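Local coordinates for flagellar hook-associated protein 2 (Helicobacter pylori, PDB 6IWY) that caps the tip of the growing flagellar filament, promoting flagellin polymerization there and keeping exported flagellin subunits from leaking away unpolymerized, at residues A86-I100 with P109-E121. Numbering follows the deposited sequence.
Sequences AQSITDATNGEVMGI and PYQLMVNTKNTGE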
loop_
_atom_site.group_PDB
_atom_site.type_symbol
_atom_site.label_atom_id
_atom_site.label_comp_id
_atom_site.label_asym_id
_atom_site.label_seq_id
_atom_site.Cartn_x
_atom_site.Cartn_y
_atom_site.Cartn_z
ATOM N N ALA A 86 -15.856 -3.383 -6.158
ATOM C CA ALA A 86 -15.879 -1.940 -6.312
ATOM C C ALA A 86 -16.545 -1.317 -5.101
ATOM O O ALA A 86 -16.039 -0.366 -4.519
ATOM C CB ALA A 86 -16.615 -1.559 -7.561
ATOM N N GLN A 87 -17.696 -1.864 -4.728
ATOM C CA GLN A 87 -18.480 -1.310 -3.639
ATOM C C GLN A 87 -17.805 -1.531 -2.280
ATOM O O GLN A 87 -17.920 -0.703 -1.303
ATOM C CB GLN A 87 -19.839 -1.993 -3.554
ATOM C CG GLN A 87 -20.742 -1.399 -2.437
ATOM C CD GLN A 87 -21.204 0.027 -2.760
ATOM O OE1 GLN A 87 -21.638 0.296 -3.875
ATOM N NE2 GLN A 87 -21.091 0.944 -1.792
ATOM N N SER A 88 -17.135 -2.680 -2.191
ATOM C CA SER A 88 -16.550 -3.045 -0.940
ATOM C C SER A 88 -15.359 -2.110 -0.667
ATOM O O SER A 88 -15.106 -1.817 0.487
ATOM C CB SER A 88 -16.207 -4.538 -0.903
ATOM O OG SER A 88 -14.913 -4.804 -1.380
ATOM N N ILE A 89 -14.674 -1.615 -1.718
ATOM C CA ILE A 89 -13.604 -0.612 -1.543
ATOM C C ILE A 89 -14.181 0.662 -0.965
ATOM O O ILE A 89 -13.677 1.198 0.025
ATOM C CB ILE A 89 -12.868 -0.273 -2.849
ATOM C CG1 ILE A 89 -11.959 -1.420 -3.244
ATOM C CG2 ILE A 89 -12.056 1.012 -2.687
ATOM C CD1 ILE A 89 -11.377 -1.274 -4.593
ATOM N N THR A 90 -15.255 1.127 -1.582
ATOM C CA THR A 90 -16.017 2.267 -1.083
ATOM C C THR A 90 -16.504 2.109 0.379
ATOM O O THR A 90 -16.416 3.054 1.201
ATOM C CB THR A 90 -17.253 2.464 -1.950
ATOM O OG1 THR A 90 -16.850 2.562 -3.334
ATOM C CG2 THR A 90 -18.029 3.694 -1.508
ATOM N N ASP A 91 -17.018 0.921 0.701
ATOM C CA ASP A 91 -17.522 0.642 2.061
ATOM C C ASP A 91 -16.392 0.499 3.107
ATOM O O ASP A 91 -16.528 0.954 4.229
ATOM C CB ASP A 91 -18.397 -0.629 2.074
ATOM C CG ASP A 91 -19.802 -0.431 1.411
ATOM O OD1 ASP A 91 -20.253 0.706 1.039
ATOM O OD2 ASP A 91 -20.501 -1.461 1.298
ATOM N N ALA A 92 -15.287 -0.148 2.751
ATOM C CA ALA A 92 -14.145 -0.211 3.661
ATOM C C ALA A 92 -13.670 1.185 4.096
ATOM O O ALA A 92 -13.338 1.385 5.260
ATOM C CB ALA A 92 -12.978 -0.981 3.040
ATOM N N THR A 93 -13.644 2.127 3.153
ATOM C CA THR A 93 -13.035 3.441 3.349
ATOM C C THR A 93 -14.016 4.543 3.746
ATOM O O THR A 93 -13.608 5.691 3.919
ATOM C CB THR A 93 -12.377 3.902 2.030
ATOM O OG1 THR A 93 -13.367 3.896 0.983
ATOM C CG2 THR A 93 -11.188 3.013 1.644
ATOM N N ASN A 94 -15.307 4.219 3.874
ATOM C CA ASN A 94 -16.350 5.239 4.143
ATOM C C ASN A 94 -16.459 6.270 3.016
ATOM O O ASN A 94 -16.778 7.439 3.259
ATOM C CB ASN A 94 -16.074 5.980 5.449
ATOM C CG ASN A 94 -16.900 5.472 6.588
ATOM O OD1 ASN A 94 -16.404 4.715 7.438
ATOM N ND2 ASN A 94 -18.170 5.899 6.641
ATOM N N GLY A 95 -16.184 5.856 1.791
ATOM C CA GLY A 95 -16.305 6.778 0.688
ATOM C C GLY A 95 -15.111 7.710 0.467
ATOM O O GLY A 95 -15.182 8.605 -0.378
ATOM N N GLU A 96 -14.003 7.489 1.181
ATOM C CA GLU A 96 -12.822 8.341 1.035
ATOM C C GLU A 96 -12.013 7.906 -0.173
ATOM O O GLU A 96 -11.323 8.717 -0.822
ATOM C CB GLU A 96 -11.973 8.284 2.301
ATOM C CG GLU A 96 -12.560 9.106 3.458
ATOM C CD GLU A 96 -12.241 10.605 3.347
ATOM O OE1 GLU A 96 -11.044 10.964 3.210
ATOM O OE2 GLU A 96 -13.189 11.424 3.415
ATOM N N VAL A 97 -12.062 6.606 -0.428
ATOM C CA VAL A 97 -11.501 6.040 -1.629
ATOM C C VAL A 97 -12.647 5.372 -2.314
ATOM O O VAL A 97 -13.344 4.585 -1.707
ATOM C CB VAL A 97 -10.399 5.003 -1.362
ATOM C CG1 VAL A 97 -9.718 4.619 -2.682
ATOM C CG2 VAL A 97 -9.381 5.566 -0.415
ATOM N N MET A 98 -12.852 5.713 -3.574
ATOM C CA MET A 98 -14.005 5.269 -4.299
ATOM C C MET A 98 -13.533 4.183 -5.223
ATOM O O MET A 98 -12.603 4.374 -6.024
ATOM C CB MET A 98 -14.621 6.433 -5.067
ATOM C CG MET A 98 -15.099 7.591 -4.186
ATOM S SD MET A 98 -15.671 9.067 -5.087
ATOM C CE MET A 98 -14.109 9.712 -5.730
ATOM N N GLY A 99 -14.152 3.019 -5.065
ATOM C CA GLY A 99 -14.041 1.917 -6.030
ATOM C C GLY A 99 -15.126 2.037 -7.073
ATOM O O GLY A 99 -16.284 1.812 -6.789
ATOM N N ILE A 100 -14.708 2.373 -8.285
ATOM C CA ILE A 100 -15.560 2.773 -9.391
ATOM C C ILE A 100 -15.192 1.932 -10.604
ATOM O O ILE A 100 -14.002 1.659 -10.821
ATOM C CB ILE A 100 -15.253 4.259 -9.753
ATOM C CG1 ILE A 100 -15.797 5.209 -8.679
ATOM C CG2 ILE A 100 -15.804 4.629 -11.109
ATOM C CD1 ILE A 100 -15.311 6.636 -8.823
ATOM N N PRO A 109 -14.374 -4.564 -21.612
ATOM C CA PRO A 109 -14.248 -3.125 -21.372
ATOM C C PRO A 109 -14.092 -2.698 -19.939
ATOM O O PRO A 109 -13.543 -1.628 -19.682
ATOM C CB PRO A 109 -15.539 -2.542 -21.933
ATOM C CG PRO A 109 -16.344 -3.687 -22.460
ATOM C CD PRO A 109 -15.709 -4.961 -22.088
ATOM N N TYR A 110 -14.547 -3.518 -19.008
ATOM C CA TYR A 110 -14.708 -3.069 -17.623
ATOM C C TYR A 110 -13.455 -3.223 -16.775
ATOM O O TYR A 110 -12.882 -4.305 -16.644
ATOM C CB TYR A 110 -15.895 -3.780 -16.991
ATOM C CG TYR A 110 -17.214 -3.428 -17.658
ATOM C CD1 TYR A 110 -17.726 -2.140 -17.586
ATOM C CD2 TYR A 110 -17.939 -4.377 -18.361
ATOM C CE1 TYR A 110 -18.924 -1.801 -18.189
ATOM C CE2 TYR A 110 -19.158 -4.055 -18.976
ATOM C CZ TYR A 110 -19.649 -2.764 -18.880
ATOM O OH TYR A 110 -20.854 -2.419 -19.483
ATOM N N GLN A 111 -13.051 -2.114 -16.174
ATOM C CA GLN A 111 -11.801 -2.030 -15.436
ATOM C C GLN A 111 -12.070 -1.365 -14.120
ATOM O O GLN A 111 -12.768 -0.366 -14.079
ATOM C CB GLN A 111 -10.813 -1.188 -16.217
ATOM C CG GLN A 111 -9.677 -0.649 -15.413
ATOM C CD GLN A 111 -8.659 -1.686 -15.073
ATOM O OE1 GLN A 111 -7.960 -2.191 -15.962
ATOM N NE2 GLN A 111 -8.506 -1.973 -13.770
ATOM N N LEU A 112 -11.498 -1.894 -13.045
ATOM C CA LEU A 112 -11.785 -1.369 -11.733
ATOM C C LEU A 112 -10.907 -0.150 -11.546
ATOM O O LEU A 112 -9.708 -0.194 -11.818
ATOM C CB LEU A 112 -11.524 -2.437 -10.668
ATOM C CG LEU A 112 -11.760 -2.116 -9.186
ATOM C CD1 LEU A 112 -13.201 -1.797 -8.926
ATOM C CD2 LEU A 112 -11.298 -3.281 -8.302
ATOM N N MET A 113 -11.514 0.955 -11.129
ATOM C CA MET A 113 -10.751 2.160 -10.810
ATOM C C MET A 113 -10.868 2.363 -9.331
ATOM O O MET A 113 -11.869 2.000 -8.743
ATOM C CB MET A 113 -11.322 3.387 -11.516
ATOM C CG MET A 113 -11.484 3.229 -13.012
ATOM S SD MET A 113 -9.905 3.087 -13.838
ATOM C CE MET A 113 -9.182 4.709 -13.613
ATOM N N VAL A 114 -9.820 2.938 -8.745
ATOM C CA VAL A 114 -9.745 3.273 -7.326
ATOM C C VAL A 114 -9.302 4.715 -7.313
ATOM O O VAL A 114 -8.150 5.009 -7.623
ATOM C CB VAL A 114 -8.682 2.429 -6.608
ATOM C CG1 VAL A 114 -8.629 2.791 -5.136
ATOM C CG2 VAL A 114 -8.988 0.963 -6.803
ATOM N N ASN A 115 -10.240 5.608 -7.024
ATOM C CA ASN A 115 -9.998 7.043 -7.087
ATOM C C ASN A 115 -10.276 7.700 -5.744
ATOM O O ASN A 115 -11.275 7.343 -5.099
ATOM C CB ASN A 115 -10.925 7.671 -8.137
ATOM C CG ASN A 115 -10.739 7.073 -9.543
ATOM O OD1 ASN A 115 -9.816 6.281 -9.785
ATOM N ND2 ASN A 115 -11.615 7.456 -10.470
ATOM N N THR A 116 -9.458 8.683 -5.345
ATOM C CA THR A 116 -9.712 9.406 -4.093
ATOM C C THR A 116 -10.850 10.412 -4.149
ATOM O O THR A 116 -11.147 10.995 -5.165
ATOM C CB THR A 116 -8.476 10.139 -3.566
ATOM O OG1 THR A 116 -8.034 11.131 -4.499
ATOM C CG2 THR A 116 -7.353 9.146 -3.271
ATOM N N LYS A 117 -11.503 10.609 -3.015
ATOM C CA LYS A 117 -12.544 11.621 -2.873
ATOM C C LYS A 117 -11.961 13.024 -2.793
ATOM O O LYS A 117 -12.615 14.001 -3.158
ATOM C CB LYS A 117 -13.367 11.355 -1.619
ATOM C CG LYS A 117 -14.633 12.192 -1.518
ATOM C CD LYS A 117 -15.281 12.017 -0.151
ATOM C CE LYS A 117 -16.273 13.128 0.141
ATOM N NZ LYS A 117 -17.426 12.611 0.927
ATOM N N ASN A 118 -10.727 13.108 -2.323
ATOM C CA ASN A 118 -10.076 14.364 -2.027
ATOM C C ASN A 118 -8.863 14.638 -2.858
ATOM O O ASN A 118 -8.207 13.722 -3.359
ATOM C CB ASN A 118 -9.609 14.323 -0.588
ATOM C CG ASN A 118 -10.622 14.824 0.336
ATOM O OD1 ASN A 118 -11.273 15.815 0.052
ATOM N ND2 ASN A 118 -10.775 14.153 1.466
ATOM N N THR A 119 -8.533 15.911 -2.955
ATOM C CA THR A 119 -7.382 16.344 -3.708
ATOM C C THR A 119 -6.174 16.497 -2.811
ATOM O O THR A 119 -6.241 16.229 -1.628
ATOM C CB THR A 119 -7.668 17.682 -4.374
ATOM O OG1 THR A 119 -7.680 18.707 -3.379
ATOM C CG2 THR A 119 -9.009 17.653 -5.102
ATOM N N GLY A 120 -5.061 16.939 -3.381
ATOM C CA GLY A 120 -3.843 17.193 -2.602
ATOM C C GLY A 120 -2.909 15.990 -2.461
ATOM O O GLY A 120 -3.336 14.837 -2.385
ATOM N N GLU A 121 -1.622 16.292 -2.392
ATOM C CA GLU A 121 -0.547 15.320 -2.221
ATOM C C GLU A 121 -0.752 14.202 -1.197
ATOM O O GLU A 121 -0.409 13.058 -1.471
ATOM C CB GLU A 121 0.712 16.069 -1.829
ATOM C CG GLU A 121 1.950 15.281 -2.079
ATOM C CD GLU A 121 3.208 16.076 -1.835
ATOM O OE1 GLU A 121 4.192 15.768 -2.529
ATOM O OE2 GLU A 121 3.221 16.983 -0.961
#
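Met-98 and Asn-115 form an antiparallel hydrogen-bonded pair, N of Met-98 lying 2.7 Å from O of Asn-115 and N of Asn-115 2.8 Å from O of Met-98. Ile-100 and Met-113 make a second such pair, and one further backbone hydrogen bond, Lys-117 N to Glu-96 O (2.9 Å), joins the chains just before strand 97-100.

Apolar side chains fill the face beneath helix 86-92. Val-114 sets CG1 anti to its backbone N (chi1 -180°), against Val-97 CG1, while its CG2 meets Ile-89 CD1 at 3.9 Å, the two side chains crossing at about a right angle. Leu-112 brings CD1 to Ala-86 CB, 3.7 Å away. Small Ala-86 and Gly-99, which has no side chain, let helix and strand lie close; Gly-99 N donates a hydrogen bond to Thr-90 OG1.

On the other face the Ile-100 side chain crosses that of Asn-115, and Met-98, bent at chi3 (-71°), curls CE over Thr-116 O. Beyond the paired residues, Lys-117 CD lies 3.4 Å from Gly-95 O.

A Schellman motif at Asn-94 ends the helix; Asn-94 and Gly-95 take positive phi, which asparagine and glycine accept readily. Their type I' turn, Thr-93 to Glu-96, leads into a helix-covered antiparallel β-hairpin, whose strand 110-116 also pairs with strand 42-49.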